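Sulfoquinovosidase (Escherichia coli, PDB 5AEG) hydrolyses sulfoquinovosyl diacylglycerides and simple sulfoquinovosides such as sulfoquinovosyl glycerol, releasing sulfoquinovose for sulfoglycolysis. Local coordinates at residues 286-291 with 331-336; 303-308 with 340-345. One frame throughout, in Å; residues are numbered along the deposited sequence.

Interaction 1: residues 286-291 with 331-336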
loop_
_atom_site.group_PDB
_atom_site.type_symbol
_atom_site.label_atom_id
_atom_site.label_comp_id
_atom_site.label_asym_id
_atom_site.label_seq_id
_atom_site.Cartn_x
_atom_site.Cartn_y
_atom_site.Cartn_z
ATOM N N TRP A 286 -16.267 13.551 -0.483
ATOM C CA TRP A 286 -15.976 12.270 -1.163
ATOM C C TRP A 286 -17.256 11.424 -0.934
ATOM O O TRP A 286 -17.600 11.078 0.193
ATOM C CB TRP A 286 -14.777 11.568 -0.492
ATOM C CG TRP A 286 -14.685 10.146 -0.992
ATOM C CD1 TRP A 286 -14.618 9.753 -2.281
ATOM C CD2 TRP A 286 -14.805 8.964 -0.210
ATOM N NE1 TRP A 286 -14.626 8.375 -2.370
ATOM C CE2 TRP A 286 -14.734 7.863 -1.097
ATOM C CE3 TRP A 286 -14.862 8.723 1.140
ATOM C CZ2 TRP A 286 -14.863 6.537 -0.651
ATOM C CZ3 TRP A 286 -14.907 7.383 1.584
ATOM C CH2 TRP A 286 -14.952 6.334 0.686
ATOM N N ALA A 287 -18.000 11.218 -2.010
ATOM C CA ALA A 287 -19.305 10.552 -1.976
ATOM C C ALA A 287 -19.217 9.320 -2.870
ATOM O O ALA A 287 -19.396 9.388 -4.120
ATOM C CB ALA A 287 -20.404 11.508 -2.508
ATOM N N GLN A 288 -18.923 8.190 -2.267
ATOM C CA GLN A 288 -18.752 6.979 -3.081
ATOM C C GLN A 288 -20.069 6.456 -3.756
ATOM O O GLN A 288 -19.966 5.656 -4.721
ATOM C CB GLN A 288 -18.071 5.884 -2.303
ATOM C CG GLN A 288 -18.837 5.358 -1.094
ATOM C CD GLN A 288 -18.169 4.137 -0.466
ATOM O OE1 GLN A 288 -17.151 3.625 -0.965
ATOM N NE2 GLN A 288 -18.844 3.582 0.559
ATOM N N ASP A 289 -21.224 6.881 -3.233
ATOM C CA ASP A 289 -22.542 6.543 -3.849
ATOM C C ASP A 289 -23.019 7.488 -4.954
ATOM O O ASP A 289 -24.201 7.400 -5.307
ATOM C CB ASP A 289 -23.663 6.317 -2.749
ATOM C CG ASP A 289 -23.975 7.524 -1.968
ATOM O OD1 ASP A 289 -23.074 8.387 -1.868
ATOM O OD2 ASP A 289 -25.125 7.679 -1.483
ATOM N N TRP A 290 -22.091 8.249 -5.566
ATOM C CA TRP A 290 -22.323 9.104 -6.684
ATOM C C TRP A 290 -23.008 8.421 -7.884
ATOM O O TRP A 290 -23.709 9.085 -8.657
ATOM C CB TRP A 290 -21.053 9.775 -7.133
ATOM C CG TRP A 290 -20.160 8.865 -7.901
ATOM C CD1 TRP A 290 -19.556 7.739 -7.424
ATOM C CD2 TRP A 290 -19.850 8.929 -9.294
ATOM N NE1 TRP A 290 -18.870 7.127 -8.433
ATOM C CE2 TRP A 290 -19.056 7.814 -9.594
ATOM C CE3 TRP A 290 -20.189 9.808 -10.323
ATOM C CZ2 TRP A 290 -18.531 7.566 -10.903
ATOM C CZ3 TRP A 290 -19.652 9.587 -11.625
ATOM C CH2 TRP A 290 -18.844 8.450 -11.881
ATOM N N SER A 291 -22.811 7.124 -7.963
ATOM C CA SER A 291 -23.300 6.210 -9.000
ATOM C C SER A 291 -24.591 5.498 -8.588
ATOM O O SER A 291 -25.193 4.764 -9.365
ATOM C CB SER A 291 -22.121 5.212 -9.301
ATOM O OG SER A 291 -21.869 4.347 -8.178
ATOM N N LEU A 331 -15.170 14.381 -4.871
ATOM C CA LEU A 331 -14.457 13.127 -5.167
ATOM C C LEU A 331 -15.397 11.940 -5.225
ATOM O O LEU A 331 -16.339 11.814 -4.425
ATOM C CB LEU A 331 -13.346 12.860 -4.139
ATOM C CG LEU A 331 -12.165 13.803 -4.046
ATOM C CD1 LEU A 331 -12.479 15.006 -3.192
ATOM C CD2 LEU A 331 -10.933 13.102 -3.453
ATOM N N ALA A 332 -15.131 11.025 -6.125
ATOM C CA ALA A 332 -16.047 9.899 -6.396
ATOM C C ALA A 332 -15.386 8.556 -6.204
ATOM O O ALA A 332 -14.534 8.446 -5.365
ATOM C CB ALA A 332 -16.673 10.093 -7.784
ATOM N N TYR A 333 -15.815 7.510 -6.904
ATOM C CA TYR A 333 -15.388 6.152 -6.665
ATOM C C TYR A 333 -15.480 5.384 -7.985
ATOM O O TYR A 333 -16.496 5.529 -8.732
ATOM C CB TYR A 333 -16.300 5.482 -5.618
ATOM C CG TYR A 333 -16.047 4.037 -5.360
ATOM C CD1 TYR A 333 -16.516 3.031 -6.250
ATOM C CD2 TYR A 333 -15.398 3.605 -4.229
ATOM C CE1 TYR A 333 -16.235 1.696 -6.015
ATOM C CE2 TYR A 333 -15.134 2.255 -3.988
ATOM C CZ TYR A 333 -15.549 1.304 -4.900
ATOM O OH TYR A 333 -15.328 0.007 -4.684
ATOM N N ILE A 334 -14.499 4.503 -8.195
ATOM C CA ILE A 334 -14.482 3.578 -9.314
ATOM C C ILE A 334 -13.671 2.332 -8.927
ATOM O O ILE A 334 -12.757 2.400 -8.062
ATOM C CB ILE A 334 -13.972 4.252 -10.620
ATOM C CG1 ILE A 334 -14.126 3.250 -11.789
ATOM C CG2 ILE A 334 -12.527 4.714 -10.581
ATOM C CD1 ILE A 334 -14.016 3.941 -13.124
ATOM N N ASN A 335 -14.029 1.181 -9.517
ATOM C CA ASN A 335 -13.289 -0.038 -9.389
ATOM C C ASN A 335 -13.249 -0.763 -10.760
ATOM O O ASN A 335 -13.923 -0.274 -11.686
ATOM C CB ASN A 335 -13.750 -0.842 -8.215
ATOM C CG ASN A 335 -15.023 -1.591 -8.414
ATOM O OD1 ASN A 335 -15.291 -2.158 -9.441
ATOM N ND2 ASN A 335 -15.766 -1.707 -7.361
ATOM N N PRO A 336 -12.480 -1.846 -10.874
ATOM C CA PRO A 336 -12.259 -2.374 -12.227
ATOM C C PRO A 336 -13.236 -3.504 -12.555
ATOM O O PRO A 336 -12.928 -4.340 -13.416
ATOM C CB PRO A 336 -10.811 -2.801 -12.153
ATOM C CG PRO A 336 -10.725 -3.403 -10.752
ATOM C CD PRO A 336 -11.638 -2.572 -9.886
#

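Interaction 2: residues 303-308 with 340-345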
loop_
_atom_site.group_PDB
_atom_site.type_symbol
_atom_site.label_atom_id
_atom_site.label_comp_id
_atom_site.label_asym_id
_atom_site.label_seq_id
_atom_site.Cartn_x
_atom_site.Cartn_y
_atom_site.Cartn_z
ATOM N N MET A 303 -23.618 1.281 -6.206
ATOM C CA MET A 303 -24.010 0.707 -7.478
ATOM C C MET A 303 -22.795 0.719 -8.395
ATOM O O MET A 303 -22.226 1.797 -8.744
ATOM C CB MET A 303 -25.203 1.544 -8.050
ATOM C CG MET A 303 -25.692 1.202 -9.450
ATOM S SD MET A 303 -26.648 -0.324 -9.434
ATOM C CE MET A 303 -28.047 0.077 -8.400
ATOM N N TRP A 304 -22.354 -0.458 -8.840
ATOM C CA TRP A 304 -21.127 -0.521 -9.623
ATOM C C TRP A 304 -21.276 -0.229 -11.134
ATOM O O TRP A 304 -20.995 -1.073 -12.013
ATOM C CB TRP A 304 -20.410 -1.856 -9.376
ATOM C CG TRP A 304 -19.855 -2.043 -7.992
ATOM C CD1 TRP A 304 -20.031 -1.261 -6.923
ATOM C CD2 TRP A 304 -19.029 -3.112 -7.562
ATOM N NE1 TRP A 304 -19.413 -1.797 -5.809
ATOM C CE2 TRP A 304 -18.786 -2.937 -6.199
ATOM C CE3 TRP A 304 -18.514 -4.227 -8.188
ATOM C CZ2 TRP A 304 -18.000 -3.812 -5.470
ATOM C CZ3 TRP A 304 -17.731 -5.116 -7.416
ATOM C CH2 TRP A 304 -17.470 -4.863 -6.119
ATOM N N ASN A 305 -21.773 0.949 -11.445
ATOM C CA ASN A 305 -21.818 1.441 -12.805
ATOM C C ASN A 305 -21.371 2.907 -12.770
ATOM O O ASN A 305 -22.069 3.732 -12.223
ATOM C CB ASN A 305 -23.245 1.295 -13.369
ATOM C CG ASN A 305 -23.266 1.459 -14.891
ATOM O OD1 ASN A 305 -22.803 0.597 -15.615
ATOM N ND2 ASN A 305 -23.654 2.612 -15.349
ATOM N N TRP A 306 -20.253 3.188 -13.439
ATOM C CA TRP A 306 -19.407 4.371 -13.214
ATOM C C TRP A 306 -19.856 5.560 -14.086
ATOM O O TRP A 306 -19.172 6.079 -14.976
ATOM C CB TRP A 306 -17.905 4.018 -13.324
ATOM C CG TRP A 306 -17.620 2.698 -12.745
ATOM C CD1 TRP A 306 -17.063 1.626 -13.381
ATOM C CD2 TRP A 306 -17.812 2.298 -11.413
ATOM N NE1 TRP A 306 -16.961 0.568 -12.550
ATOM C CE2 TRP A 306 -17.464 0.927 -11.345
ATOM C CE3 TRP A 306 -18.370 2.919 -10.285
ATOM C CZ2 TRP A 306 -17.519 0.224 -10.195
ATOM C CZ3 TRP A 306 -18.429 2.200 -9.127
ATOM C CH2 TRP A 306 -18.019 0.881 -9.086
ATOM N N LYS A 307 -21.037 6.032 -13.683
ATOM C CA LYS A 307 -21.641 7.186 -14.278
ATOM C C LYS A 307 -22.497 7.864 -13.219
ATOM O O LYS A 307 -23.129 7.183 -12.385
ATOM C CB LYS A 307 -22.482 6.666 -15.430
ATOM C CG LYS A 307 -23.076 7.669 -16.388
ATOM C CD LYS A 307 -23.310 6.965 -17.758
ATOM C CE LYS A 307 -23.911 5.516 -17.745
ATOM N NZ LYS A 307 -23.206 4.482 -18.602
ATOM N N TRP A 308 -22.555 9.180 -13.260
ATOM C CA TRP A 308 -23.312 9.989 -12.265
ATOM C C TRP A 308 -24.770 9.578 -12.271
ATOM O O TRP A 308 -25.355 9.461 -13.320
ATOM C CB TRP A 308 -23.165 11.501 -12.583
ATOM C CG TRP A 308 -24.164 12.353 -11.981
ATOM C CD1 TRP A 308 -24.679 12.276 -10.755
ATOM C CD2 TRP A 308 -24.847 13.411 -12.632
ATOM N NE1 TRP A 308 -25.614 13.237 -10.562
ATOM C CE2 TRP A 308 -25.745 13.960 -11.695
ATOM C CE3 TRP A 308 -24.765 13.969 -13.915
ATOM C CZ2 TRP A 308 -26.614 15.065 -11.990
ATOM C CZ3 TRP A 308 -25.616 15.116 -14.220
ATOM C CH2 TRP A 308 -26.529 15.628 -13.239
ATOM N N SER A 340 -23.302 -6.391 -13.711
ATOM C CA SER A 340 -23.738 -7.166 -14.908
ATOM C C SER A 340 -25.092 -6.725 -15.459
ATOM O O SER A 340 -25.351 -6.906 -16.654
ATOM C CB SER A 340 -23.758 -8.646 -14.603
ATOM O OG SER A 340 -24.707 -8.861 -13.616
ATOM N N ASP A 341 -25.936 -6.129 -14.617
ATOM C CA ASP A 341 -27.249 -5.654 -15.054
ATOM C C ASP A 341 -27.270 -4.204 -15.531
ATOM O O ASP A 341 -28.336 -3.682 -15.698
ATOM C CB ASP A 341 -28.256 -5.854 -13.934
ATOM C CG ASP A 341 -27.918 -5.033 -12.657
ATOM O OD1 ASP A 341 -26.743 -4.645 -12.367
ATOM O OD2 ASP A 341 -28.833 -4.841 -11.864
ATOM N N LYS A 342 -26.128 -3.535 -15.721
ATOM C CA LYS A 342 -26.076 -2.100 -16.083
ATOM C C LYS A 342 -25.329 -1.913 -17.344
ATOM O O LYS A 342 -24.736 -2.867 -17.867
ATOM C CB LYS A 342 -25.476 -1.265 -14.905
ATOM C CG LYS A 342 -26.343 -1.386 -13.658
ATOM C CD LYS A 342 -27.558 -0.456 -13.838
ATOM C CE LYS A 342 -28.597 -0.656 -12.761
ATOM N NZ LYS A 342 -29.776 0.113 -13.149
ATOM N N ASP A 343 -25.315 -0.672 -17.800
ATOM C CA ASP A 343 -24.911 -0.236 -19.134
ATOM C C ASP A 343 -23.505 -0.580 -19.476
ATOM O O ASP A 343 -23.225 -1.056 -20.588
ATOM C CB ASP A 343 -24.894 1.307 -19.185
ATOM C CG ASP A 343 -26.239 1.908 -19.267
ATOM O OD1 ASP A 343 -27.226 1.135 -19.460
ATOM O OD2 ASP A 343 -26.287 3.166 -19.140
ATOM N N LEU A 344 -22.564 -0.225 -18.572
ATOM C CA LEU A 344 -21.150 -0.434 -18.930
ATOM C C LEU A 344 -20.826 -1.874 -19.179
ATOM O O LEU A 344 -20.028 -2.130 -20.072
ATOM C CB LEU A 344 -20.132 0.099 -17.882
ATOM C CG LEU A 344 -20.204 1.594 -17.660
ATOM C CD1 LEU A 344 -19.202 2.019 -16.577
ATOM C CD2 LEU A 344 -19.869 2.368 -18.938
ATOM N N CYS A 345 -21.363 -2.789 -18.391
ATOM C CA CYS A 345 -21.035 -4.214 -18.539
ATOM C C CYS A 345 -21.629 -4.740 -19.862
ATOM O O CYS A 345 -21.040 -5.619 -20.499
ATOM C CB CYS A 345 -21.623 -5.045 -17.396
ATOM S SG CYS A 345 -20.987 -6.762 -17.295
HETATM O O HOH W 1 -22.134 -2.006 -15.655
#

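Interaction 1: residues 286-291 with 331-336
Two indole N-H groups, from Trp286 and Trp290, reach the backbone of 331-336 at successive carbonyls. Trp286 meets it with its ring edge: NE1 donates to Ala332 O at 3.0 Å, and although the acceptor lies in the indole plane, the N-H arrives from above the carbonyl plane. Chi1 of 168° puts CG beside the carbonyl carbon; CD1 lies 3.8 Å from Leu331 CB. Ala332 CB sits over the five-membered ring of Trp290, 3.5 Å from the centroid and almost on the normal, a CH-pi contact, with Ser291 CB on the opposite face. From the ring's edge NE1 gives its hydrogen to a lone pair of Tyr333 O, 2.9 Å away. Gln288 and Tyr333 run side by side in the same direction, amide and phenol planes 78° apart, with OE1 3.7 Å from CD2 of the tyrosine. Gln288, which binds the sulfolipid substrate, is tied through NE2 to Gln262, while the phenol OH of Tyr333 accepts from Asn335 ND2 and is bonded to the nucleophile Asp405, a second-shell link. Ala287 N donates to Leu331 O at 3.0 Å, just where strand 282-286 gives way to a type I turn from Ala287 to Trp290. In the TIM barrel this strand pairs in parallel with 329-334, which is flanked on its other side by 401-404, while Met394 of helix 380-395 packs against Ala332 and Trp290.

Interaction 2: residues 303-308 with 340-345
The indole of Trp306 and the carboxamide of Asn305 are the flat groups that meet Leu344. The carbonyl carbon of Trp304 lies over one face of the indole, toward the rim, and at CD1 the ring meets Leu344 CD1 at 3.9 Å, the two side chains crossing at about a right angle; its NE1 is bonded to Tyr337 O. The Asn305 amide is held by its oxygen. Leu344 N lies in the amide plane, on a lone pair of OD1, at 3.1 Å and with a nearly straight N-H (160°). A water also donates to OD1, at 2.7 Å, and accepts from Cys345 N, so one oxygen serves two amides of the first helical turn, one directly and one through water. With Lys342 at the N-cap, this amide supplies from another part of the chain an acceptor for N-H groups that a helix start leaves without partners of its own. The loop after strand 299-302, which carries the substrate-binding Trp304, is thus held against the start of helix 343-351 in the TIM-barrel domain. Chi1 of -165° puts CG of Asn305 on the helix side, close to Lys342 CB, which is 3.3 Å from OD1. Nearer solvent, the bent chain of Lys307 brings NZ to 3.4 Å from Asp343 OD2, a salt bridge whose hydrogen bond is weak. Met303 SD touches Lys342 CE at 3.9 Å. Leu344 CD1 comes to 3.5 Å from Trp306 N, a buried N-H that has no partner in the model.

In the fold
A buried contact and a partly exposed one, whose segments alternate along the chain, show how chemistry follows place in a barrel. Interaction 1 joins the end of one barrel strand and the turn after it to the next strand, beside the nucleophile, and its polar bonds are neutral, made by indole and backbone N-H groups to carbonyls. Interaction 2, about 12 Å away between centres, ties the loop after strand 299-302 to a helix start, and adds water and a charged pair at its margin. The two touch directly: Ser291 OG lies 2.6 Å from Met303 O, a probable hydrogen bond, and Trp290 CZ3 packs 3.4 Å from Trp308 N. Each holds a substrate-binding residue, Gln288 in the first and Trp304 in the second.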